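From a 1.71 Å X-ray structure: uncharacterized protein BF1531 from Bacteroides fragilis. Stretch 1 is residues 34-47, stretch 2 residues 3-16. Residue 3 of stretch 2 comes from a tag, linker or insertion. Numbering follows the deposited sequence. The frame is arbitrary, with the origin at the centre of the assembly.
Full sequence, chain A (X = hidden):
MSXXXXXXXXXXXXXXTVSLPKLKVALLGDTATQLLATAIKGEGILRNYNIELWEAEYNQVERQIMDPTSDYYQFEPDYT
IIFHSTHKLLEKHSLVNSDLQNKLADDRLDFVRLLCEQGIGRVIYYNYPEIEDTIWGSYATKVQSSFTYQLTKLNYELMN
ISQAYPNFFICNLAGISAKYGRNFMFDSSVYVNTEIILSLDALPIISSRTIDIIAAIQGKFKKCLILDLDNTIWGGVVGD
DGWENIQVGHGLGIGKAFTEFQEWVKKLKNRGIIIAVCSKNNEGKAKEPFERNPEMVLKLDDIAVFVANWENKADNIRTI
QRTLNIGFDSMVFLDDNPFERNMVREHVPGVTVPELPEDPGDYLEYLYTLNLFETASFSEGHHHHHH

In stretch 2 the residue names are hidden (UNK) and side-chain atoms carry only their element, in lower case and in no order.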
ATOM      1  N   GLN A  34      16.828  12.628  -5.500  1.00 18.30           N
ATOM      2  CA  GLN A  34      17.704  12.559  -4.324  1.00 23.07           C
ATOM      3  C   GLN A  34      16.961  12.386  -2.998  1.00 20.36           C
ATOM      4  O   GLN A  34      17.391  11.605  -2.157  1.00 19.45           O
ATOM      5  CB  GLN A  34      18.666  13.751  -4.253  1.00 19.31           C
ATOM      6  CG  GLN A  34      19.589  13.879  -5.452  1.00 27.12           C
ATOM      7  CD  GLN A  34      18.982  14.693  -6.591  1.00 30.81           C
ATOM      8  OE1 GLN A  34      17.800  15.052  -6.561  1.00 20.71           O
ATOM      9  NE2 GLN A  34      19.804  15.006  -7.594  1.00 39.32           N
ATOM     10  N   LEU A  35      15.851  13.099  -2.810  1.00 16.79           N
ATOM     11  CA  LEU A  35      15.094  12.949  -1.575  1.00 20.10           C
ATOM     12  C   LEU A  35      14.362  11.615  -1.541  1.00 18.71           C
ATOM     13  O   LEU A  35      14.256  10.977  -0.494  1.00 17.63           O
ATOM     14  CB  LEU A  35      14.112  14.104  -1.391  1.00 23.62           C
ATOM     15  CG  LEU A  35      14.752  15.481  -1.249  1.00 22.27           C
ATOM     16  CD1 LEU A  35      13.697  16.498  -0.827  1.00 23.23           C
ATOM     17  CD2 LEU A  35      15.887  15.440  -0.251  1.00 24.55           C
ATOM     18  N   LEU A  36      13.850  11.191  -2.692  1.00 18.63           N
ATOM     19  CA  LEU A  36      13.169   9.902  -2.772  1.00 16.85           C
ATOM     20  C   LEU A  36      14.143   8.767  -2.447  1.00 17.34           C
ATOM     21  O   LEU A  36      13.789   7.803  -1.767  1.00 17.52           O
ATOM     22  CB  LEU A  36      12.547   9.698  -4.157  1.00 17.06           C
ATOM     23  CG  LEU A  36      11.785   8.394  -4.424  1.00 17.69           C
ATOM     24  CD1 LEU A  36      10.639   8.204  -3.442  1.00 16.84           C
ATOM     25  CD2 LEU A  36      11.282   8.360  -5.863  1.00 14.78           C
ATOM     26  N   ALA A  37      15.380   8.897  -2.914  1.00 15.03           N
ATOM     27  CA  ALA A  37      16.422   7.917  -2.580  1.00 16.73           C
ATOM     28  C   ALA A  37      16.644   7.820  -1.074  1.00 18.18           C
ATOM     29  O   ALA A  37      16.673   6.719  -0.504  1.00 16.68           O
ATOM     30  CB  ALA A  37      17.725   8.256  -3.288  1.00 19.34           C
ATOM     31  N   THR A  38      16.801   8.972  -0.430  1.00 17.33           N
ATOM     32  CA  THR A  38      16.973   9.015   1.014  1.00 17.52           C
ATOM     33  C   THR A  38      15.784   8.377   1.723  1.00 18.29           C
ATOM     34  O   THR A  38      15.947   7.549   2.622  1.00 16.49           O
ATOM     35  CB  THR A  38      17.154  10.455   1.501  1.00 18.63           C
ATOM     36  OG1 THR A  38      18.376  10.981   0.974  1.00 22.50           O
ATOM     37  CG2 THR A  38      17.218  10.498   3.017  1.00 20.43           C
ATOM     38  N   ALA A  39      14.580   8.752   1.301  1.00 16.94           N
ATOM     39  CA  ALA A  39      13.363   8.216   1.899  1.00 14.14           C
ATOM     40  C   ALA A  39      13.266   6.704   1.761  1.00 16.37           C
ATOM     41  O   ALA A  39      12.958   6.008   2.719  1.00 15.08           O
ATOM     42  CB  ALA A  39      12.134   8.887   1.296  1.00 14.76           C
ATOM     43  N   ILE A  40      13.526   6.188   0.566  1.00 15.73           N
ATOM     44  CA  ILE A  40      13.512   4.734   0.366  1.00 14.99           C
ATOM     45  C   ILE A  40      14.552   4.008   1.225  1.00 16.90           C
ATOM     46  O   ILE A  40      14.269   2.960   1.827  1.00 15.33           O
ATOM     47  CB  ILE A  40      13.724   4.366  -1.115  1.00 16.26           C
ATOM     48  CG1 ILE A  40      12.460   4.720  -1.904  1.00 18.99           C
ATOM     49  CG2 ILE A  40      14.064   2.871  -1.255  1.00 15.02           C
ATOM     50  CD1 ILE A  40      12.610   4.655  -3.406  1.00 20.27           C
ATOM     51  N   LYS A  41      15.756   4.564   1.280  1.00 16.67           N
ATOM     52  CA  LYS A  41      16.836   3.941   2.035  1.00 18.10           C
ATOM     53  C   LYS A  41      16.500   3.914   3.531  1.00 19.74           C
ATOM     54  O   LYS A  41      16.620   2.876   4.187  1.00 19.04           O
ATOM     55  CB  LYS A  41      18.154   4.670   1.764  1.00 18.52           C
ATOM     56  CG  LYS A  41      19.351   4.065   2.488  1.00 22.19           C
ATOM     57  CD  LYS A  41      20.649   4.695   1.981  1.00 28.75           C
ATOM     58  CE  LYS A  41      21.861   4.054   2.638  1.00 35.54           C
ATOM     59  NZ  LYS A  41      21.782   4.165   4.119  1.00 38.97           N
ATOM     60  N   GLY A  42      16.058   5.050   4.059  1.00 17.04           N
ATOM     61  CA  GLY A  42      15.664   5.141   5.455  1.00 17.17           C
ATOM     62  C   GLY A  42      14.462   4.272   5.807  1.00 18.67           C
ATOM     63  O   GLY A  42      14.433   3.634   6.860  1.00 20.10           O
ATOM     64  N   GLU A  43      13.458   4.257   4.931  1.00 15.83           N
ATOM     65  CA  GLU A  43      12.290   3.405   5.136  1.00 18.71           C
ATOM     66  C   GLU A  43      12.714   1.934   5.200  1.00 20.52           C
ATOM     67  O   GLU A  43      12.250   1.179   6.055  1.00 17.59           O
ATOM     68  CB  GLU A  43      11.264   3.626   4.015  1.00 17.17           C
ATOM     69  CG  GLU A  43       9.963   2.861   4.199  1.00 15.54           C
ATOM     70  CD  GLU A  43       8.931   3.624   5.013  1.00 19.46           C
ATOM     71  OE1 GLU A  43       8.731   4.831   4.750  1.00 20.40           O
ATOM     72  OE2 GLU A  43       8.304   3.012   5.901  1.00 21.78           O
ATOM     73  N   GLY A  44      13.619   1.538   4.307  1.00 17.86           N
ATOM     74  CA  GLY A  44      14.086   0.166   4.269  1.00 19.50           C
ATOM     75  C   GLY A  44      14.794  -0.220   5.560  1.00 20.78           C
ATOM     76  O   GLY A  44      14.594  -1.314   6.091  1.00 18.47           O
ATOM     77  N   ILE A  45      15.602   0.695   6.079  1.00 20.35           N
ATOM     78  CA  ILE A  45      16.328   0.447   7.325  1.00 20.48           C
ATOM     79  C   ILE A  45      15.354   0.253   8.485  1.00 23.13           C
ATOM     80  O   ILE A  45      15.518  -0.642   9.314  1.00 22.87           O
ATOM     81  CB  ILE A  45      17.313   1.591   7.624  1.00 24.56           C
ATOM     82  CG1 ILE A  45      18.443   1.587   6.594  1.00 22.87           C
ATOM     83  CG2 ILE A  45      17.862   1.483   9.038  1.00 26.05           C
ATOM     84  CD1 ILE A  45      19.375   2.757   6.706  1.00 25.77           C
ATOM     85  N   LEU A  46      14.322   1.085   8.531  1.00 20.35           N
ATOM     86  CA  LEU A  46      13.289   0.956   9.545  1.00 20.51           C
ATOM     87  C   LEU A  46      12.473  -0.319   9.369  1.00 21.20           C
ATOM     88  O   LEU A  46      11.771  -0.739  10.290  1.00 25.73           O
ATOM     89  CB  LEU A  46      12.382   2.186   9.540  1.00 22.38           C
ATOM     90  CG  LEU A  46      13.066   3.462  10.026  1.00 24.50           C
ATOM     91  CD1 LEU A  46      12.154   4.654   9.801  1.00 23.76           C
ATOM     92  CD2 LEU A  46      13.454   3.359  11.495  1.00 26.87           C
ATOM     93  N   ARG A  47      12.576  -0.941   8.195  1.00 19.94           N
ATOM     94  CA  ARG A  47      11.912  -2.224   7.939  1.00 21.29           C
ATOM     95  C   ARG A  47      12.926  -3.375   8.046  1.00 21.68           C
ATOM     96  O   ARG A  47      12.675  -4.489   7.576  1.00 20.88           O
ATOM     97  CB  ARG A  47      11.256  -2.231   6.552  1.00 19.50           C
ATOM     98  CG  ARG A  47       9.942  -3.006   6.451  1.00 20.27           C
ATOM     99  CD  ARG A  47       8.794  -2.283   7.132  1.00 20.69           C
ATOM    100  NE  ARG A  47       8.418  -1.034   6.458  1.00 19.48           N
ATOM    101  CZ  ARG A  47       7.594  -0.949   5.418  1.00 20.49           C
ATOM    102  NH1 ARG A  47       7.049  -2.046   4.902  1.00 19.34           N
ATOM    103  NH2 ARG A  47       7.325   0.242   4.880  1.00 17.87           N
ATOM    104  N   UNK A   3       3.447   5.007   8.886  1.00 35.00           N
ATOM    105  CA  UNK A   3       4.034   6.103   8.124  1.00 27.88           C
ATOM    106  C   UNK A   3       4.956   6.965   8.987  1.00 28.51           C
ATOM    107  O   UNK A   3       4.619   7.317  10.119  1.00 34.08           O
ATOM    108  c   UNK A   3       2.941   6.980   7.502  1.00 29.29           C
ATOM    109  c   UNK A   3       1.310   7.640   5.738  1.00 28.52           C
ATOM    110  c   UNK A   3       3.493   6.647   5.050  1.00 24.68           C
ATOM    111  c   UNK A   3       2.397   6.644   6.108  1.00 29.75           C
ATOM    112  N   UNK A   4       6.122   7.296   8.440  1.00 25.75           N
ATOM    113  CA  UNK A   4       7.085   8.148   9.120  1.00 27.09           C
ATOM    114  C   UNK A   4       7.095   9.517   8.461  1.00 27.10           C
ATOM    115  O   UNK A   4       6.439   9.722   7.440  1.00 26.78           O
ATOM    116  c   UNK A   4       8.808   3.652  10.878  1.00 28.92           C
ATOM    117  c   UNK A   4       8.591   6.164   9.685  1.00 24.03           C
ATOM    118  o   UNK A   4       8.925   2.413  11.477  1.00 27.68           O
ATOM    119  c   UNK A   4       8.479   7.530   9.038  1.00 22.08           C
ATOM    120  c   UNK A   4       8.861   6.036  11.042  1.00 25.89           C
ATOM    121  c   UNK A   4       8.967   4.793  11.638  1.00 27.34           C
ATOM    122  c   UNK A   4       8.542   3.749   9.523  1.00 25.62           C
ATOM    123  c   UNK A   4       8.437   5.000   8.936  1.00 22.54           C
ATOM    124  N   UNK A   5       7.827  10.460   9.050  1.00 24.30           N
ATOM    125  CA  UNK A   5       8.082  11.738   8.397  1.00 21.79           C
ATOM    126  C   UNK A   5       9.390  11.618   7.644  1.00 20.52           C
ATOM    127  O   UNK A   5      10.191  10.715   7.924  1.00 20.81           O
ATOM    128  c   UNK A   5       8.201  12.891   9.407  1.00 26.91           C
ATOM    129  o   UNK A   5       9.334  12.671  10.254  1.00 22.13           O
ATOM    130  c   UNK A   5       6.946  12.976  10.270  1.00 27.90           C
ATOM    131  N   UNK A   6       9.622  12.509   6.685  1.00 19.40           N
ATOM    132  CA  UNK A   6      10.884  12.462   5.966  1.00 20.44           C
ATOM    133  C   UNK A   6      12.046  12.639   6.934  1.00 21.38           C
ATOM    134  O   UNK A   6      13.076  11.982   6.803  1.00 21.62           O
ATOM    135  c   UNK A   6      13.256  14.422   4.391  1.00 22.84           C
ATOM    136  c   UNK A   6      12.272  13.488   4.119  1.00 18.54           C
ATOM    137  c   UNK A   6      10.964  13.512   4.858  1.00 19.84           C
ATOM    138  c   UNK A   6      13.734  12.477   2.486  1.00 22.35           C
ATOM    139  c   UNK A   6      12.525  12.510   3.166  1.00 20.11           C
ATOM    140  c   UNK A   6      14.704  13.417   2.760  1.00 24.11           C
ATOM    141  c   UNK A   6      14.467  14.394   3.713  1.00 25.39           C
ATOM    142  N   UNK A   7      11.876  13.520   7.915  1.00 21.60           N
ATOM    143  CA  UNK A   7      12.912  13.725   8.928  1.00 21.75           C
ATOM    144  C   UNK A   7      13.346  12.416   9.593  1.00 24.05           C
ATOM    145  O   UNK A   7      14.542  12.164   9.769  1.00 27.08           O
ATOM    146  c   UNK A   7      12.432  14.699  10.000  1.00 24.33           C
ATOM    147  n   UNK A   7      14.648  14.921  13.732  1.00 44.88           N
ATOM    148  c   UNK A   7      12.916  15.831  12.192  1.00 24.28           C
ATOM    149  c   UNK A   7      13.453  14.930  11.098  1.00 25.15           C
ATOM    150  c   UNK A   7      13.998  16.154  13.219  1.00 32.51           C
ATOM    151  N   UNK A   8      12.371  11.594   9.967  1.00 23.96           N
ATOM    152  CA  UNK A   8      12.646  10.309  10.604  1.00 23.50           C
ATOM    153  C   UNK A   8      13.343   9.355   9.644  1.00 24.82           C
ATOM    154  O   UNK A   8      14.268   8.630  10.036  1.00 22.94           O
ATOM    155  o   UNK A   8       9.084   9.567  13.763  1.00 41.20           O
ATOM    156  c   UNK A   8      10.662  10.450  12.209  1.00 28.46           C
ATOM    157  o   UNK A   8       8.478   9.678  11.659  1.00 31.28           O
ATOM    158  c   UNK A   8      11.350   9.676  11.099  1.00 26.83           C
ATOM    159  c   UNK A   8       9.311   9.861  12.569  1.00 31.16           C
ATOM    160  N   UNK A   9      12.892   9.347   8.389  1.00 21.05           N
ATOM    161  CA  UNK A   9      13.510   8.490   7.376  1.00 19.75           C
ATOM    162  C   UNK A   9      14.975   8.850   7.160  1.00 22.31           C
ATOM    163  O   UNK A   9      15.844   7.972   7.106  1.00 21.44           O
ATOM    164  c   UNK A   9      10.660   8.076   4.730  1.00 15.72           C
ATOM    165  c   UNK A   9      11.307   8.009   6.114  1.00 19.19           C
ATOM    166  c   UNK A   9      11.312   6.572   6.632  1.00 19.78           C
ATOM    167  c   UNK A   9      12.733   8.560   6.056  1.00 17.69           C
ATOM    168  N   UNK A  10      15.256  10.144   7.049  1.00 20.67           N
ATOM    169  CA  UNK A  10      16.631  10.590   6.849  1.00 23.43           C
ATOM    170  C   UNK A  10      17.506  10.253   8.057  1.00 25.00           C
ATOM    171  O   UNK A  10      18.652   9.816   7.905  1.00 25.64           O
ATOM    172  c   UNK A  10      19.371  14.625   5.532  1.00 37.66           C
ATOM    173  c   UNK A  10      18.069  12.635   6.331  1.00 25.57           C
ATOM    174  n   UNK A  10      19.263  16.024   5.032  1.00 37.24           N
ATOM    175  c   UNK A  10      16.671  12.088   6.559  1.00 23.33           C
ATOM    176  c   UNK A  10      17.996  14.075   5.858  1.00 32.09           C
ATOM    177  N   UNK A  11      16.967  10.462   9.254  1.00 22.86           N
ATOM    178  CA  UNK A  11      17.676  10.112  10.483  1.00 25.47           C
ATOM    179  C   UNK A  11      18.023   8.629  10.510  1.00 28.53           C
ATOM    180  O   UNK A  11      19.111   8.248  10.945  1.00 27.61           O
ATOM    181  c   UNK A  11      14.135   9.613  14.593  1.00 44.60           C
ATOM    182  c   UNK A  11      17.467  10.124  13.043  1.00 37.11           C
ATOM    183  n   UNK A  11      15.352   9.384  14.102  1.00 45.40           N
ATOM    184  c   UNK A  11      16.469  10.330  14.172  1.00 40.74           C
ATOM    185  c   UNK A  11      16.832  10.464  11.708  1.00 28.91           C
ATOM    186  n   UNK A  11      13.185   8.690  14.484  1.00 46.44           N
ATOM    187  n   UNK A  11      13.861  10.767  15.189  1.00 50.20           N
ATOM    188  N   UNK A  12      17.100   7.789  10.053  1.00 24.59           N
ATOM    189  CA  UNK A  12      17.344   6.349  10.039  1.00 25.88           C
ATOM    190  C   UNK A  12      18.513   5.950   9.130  1.00 27.45           C
ATOM    191  O   UNK A  12      19.165   4.927   9.366  1.00 30.13           O
ATOM    192  c   UNK A  12      16.072   5.578   9.662  1.00 24.82           C
ATOM    193  N   UNK A  13      18.793   6.745   8.101  1.00 23.91           N
ATOM    194  CA  UNK A  13      19.885   6.401   7.185  1.00 26.20           C
ATOM    195  C   UNK A  13      21.242   6.491   7.882  1.00 30.37           C
ATOM    196  O   UNK A  13      22.256   6.032   7.349  1.00 31.59           O
ATOM    197  o   UNK A  13      20.248   8.612   6.203  1.00 24.96           O
ATOM    198  c   UNK A  13      19.901   7.257   5.893  1.00 23.73           C
ATOM    199  c   UNK A  13      18.552   7.216   5.188  1.00 22.50           C
ATOM    200  N   UNK A  14      21.250   7.081   9.073  1.00 30.82           N
ATOM    201  CA  UNK A  14      22.476   7.244   9.852  1.00 36.01           C
ATOM    202  C   UNK A  14      22.654   6.119  10.870  1.00 35.88           C
ATOM    203  O   UNK A  14      23.706   6.009  11.504  1.00 45.80           O
ATOM    204  c   UNK A  14      22.461   8.586  10.585  1.00 37.43           C
ATOM    205  c   UNK A  14      22.233   9.796   9.693  1.00 38.40           C
ATOM    206  n   UNK A  14      22.634  11.774   7.363  1.00 51.12           N
ATOM    207  c   UNK A  14      23.541  10.429   9.268  1.00 43.44           C
ATOM    208  c   UNK A  14      23.319  11.817   8.686  1.00 46.40           C
ATOM    209  N   UNK A  15      21.626   5.288  11.029  1.00 37.66           N
ATOM    210  CA  UNK A  15      21.644   4.197  12.008  1.00 38.74           C
ATOM    211  C   UNK A  15      22.718   3.156  11.717  1.00 41.93           C
ATOM    212  O   UNK A  15      23.201   3.047  10.586  1.00 35.90           O
ATOM    213  c   UNK A  15      17.894   3.511  12.932  1.00 43.06           C
ATOM    214  c   UNK A  15      20.276   3.503  12.071  1.00 41.77           C
ATOM    215  n   UNK A  15      16.807   4.238  13.169  1.00 40.73           N
ATOM    216  o   UNK A  15      17.857   2.285  12.795  1.00 47.37           O
ATOM    217  c   UNK A  15      19.205   4.273  12.830  1.00 39.50           C
ATOM    218  N   UNK A  16      23.081   2.385  12.743  1.00 47.09           N
ATOM    219  CA  UNK A  16      24.010   1.269  12.577  1.00 49.49           C
ATOM    220  C   UNK A  16      23.341   0.131  11.823  1.00 44.81           C
ATOM    221  O   UNK A  16      22.320  -0.403  12.255  1.00 49.25           O
ATOM    222  c   UNK A  16      24.539   0.770  13.926  1.00 55.11           C
ATOM    223  o   UNK A  16      26.767   0.513  14.738  1.00 67.41           O
ATOM    224  c   UNK A  16      25.929   1.294  14.232  1.00 61.42           C
ATOM    225  o   UNK A  16      26.186   2.486  13.956  1.00 60.62           O
TER
HETATM  226  O   HOH W   1       6.660   6.274   5.996  1.00 20.79           O
HETATM  227  O   HOH W   2       8.677   0.356   9.691  1.00 29.01           O

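Position 3 carries four carbons, forked at the second. They stay clear of stretch 1. This is Leu-3, which comes from an expression tag.

Position 4 has one carbon, then a six-carbon ring bearing one oxygen. Leu-46 CD1 lies over one ring face. This is Tyr-4. Leu-46 CD1 is 3.5 Å from the centroid of the Tyr-4 ring, a CH-pi contact. Glu-43 OE2 sits at the ring edge, 3.6 Å from Tyr-4 CD2. One water joins Tyr-4 N to Glu-43 OE1.

Position 5 has one carbon carrying an oxygen and a carbon, out of reach of stretch 1. It is Thr-5, the N-cap of the helix.

Position 6 has one carbon and a six-carbon ring with no oxygen. The ring reaches Leu-35, Thr-38 and Ala-39. This is Phe-6. Leu-35 O lies at the ring edge, 3.4 Å from Phe-6 CE1.

Position 7 is four carbons in a row ending in nitrogen, far from stretch 1: Lys-7.

Position 8 has three carbons, the third carrying two oxygens, and makes no contact. It is Glu-8. Thr-5 OG1 caps the helix by accepting from Glu-8 N at 3.2 Å, and Thr-5 N returns a bond to Glu-8 OE1 at 2.8 Å.

Position 9 has four carbons, forked at the second, set among Ala-39, Gly-42, Glu-43 and Leu-46. It is Leu-9, a knob in a hole.

Position 10 is again four carbons and a terminal nitrogen. Its CB is 3.9 Å from Thr-38 CG2. It is Lys-10.

Position 11 has three carbons, a nitrogen, then a carbon with two more nitrogens, out of contact: Arg-11.

Position 12 has a single carbon, and this CB is 3.7 Å from Leu-46 CG. It is Ala-12.

Position 13 has one carbon carrying an oxygen and a carbon. The outer carbon packs against Gly-42. It is Thr-13, whose OG1 donates to Lys-10 O at 2.6 Å. Thr-13 CG2 is 3.5 Å from Gly-42 N.

Position 14 is four carbons in a row ending in nitrogen. Its CA-to-CB bond points away from stretch 1, and it makes no contact there: Lys-14.

Position 15 has three carbons, the third with one oxygen and one nitrogen, near Ile-45 and Leu-46. It is Gln-15.

Position 16 has two carbons, the second with two oxygens, and no contact: Asp-16.

The helices cross at 72°, and their axes approach to 7.3 Å. Gly-42 permits this closeness: its CA lies 3.3 Å from Leu-9 O, and a CB there would clash with that oxygen. No direct hydrogen bond crosses the contact. Packing and bridging waters join the two stretches.

Stretch 2 (3-16) LYTFKELKRATKQD
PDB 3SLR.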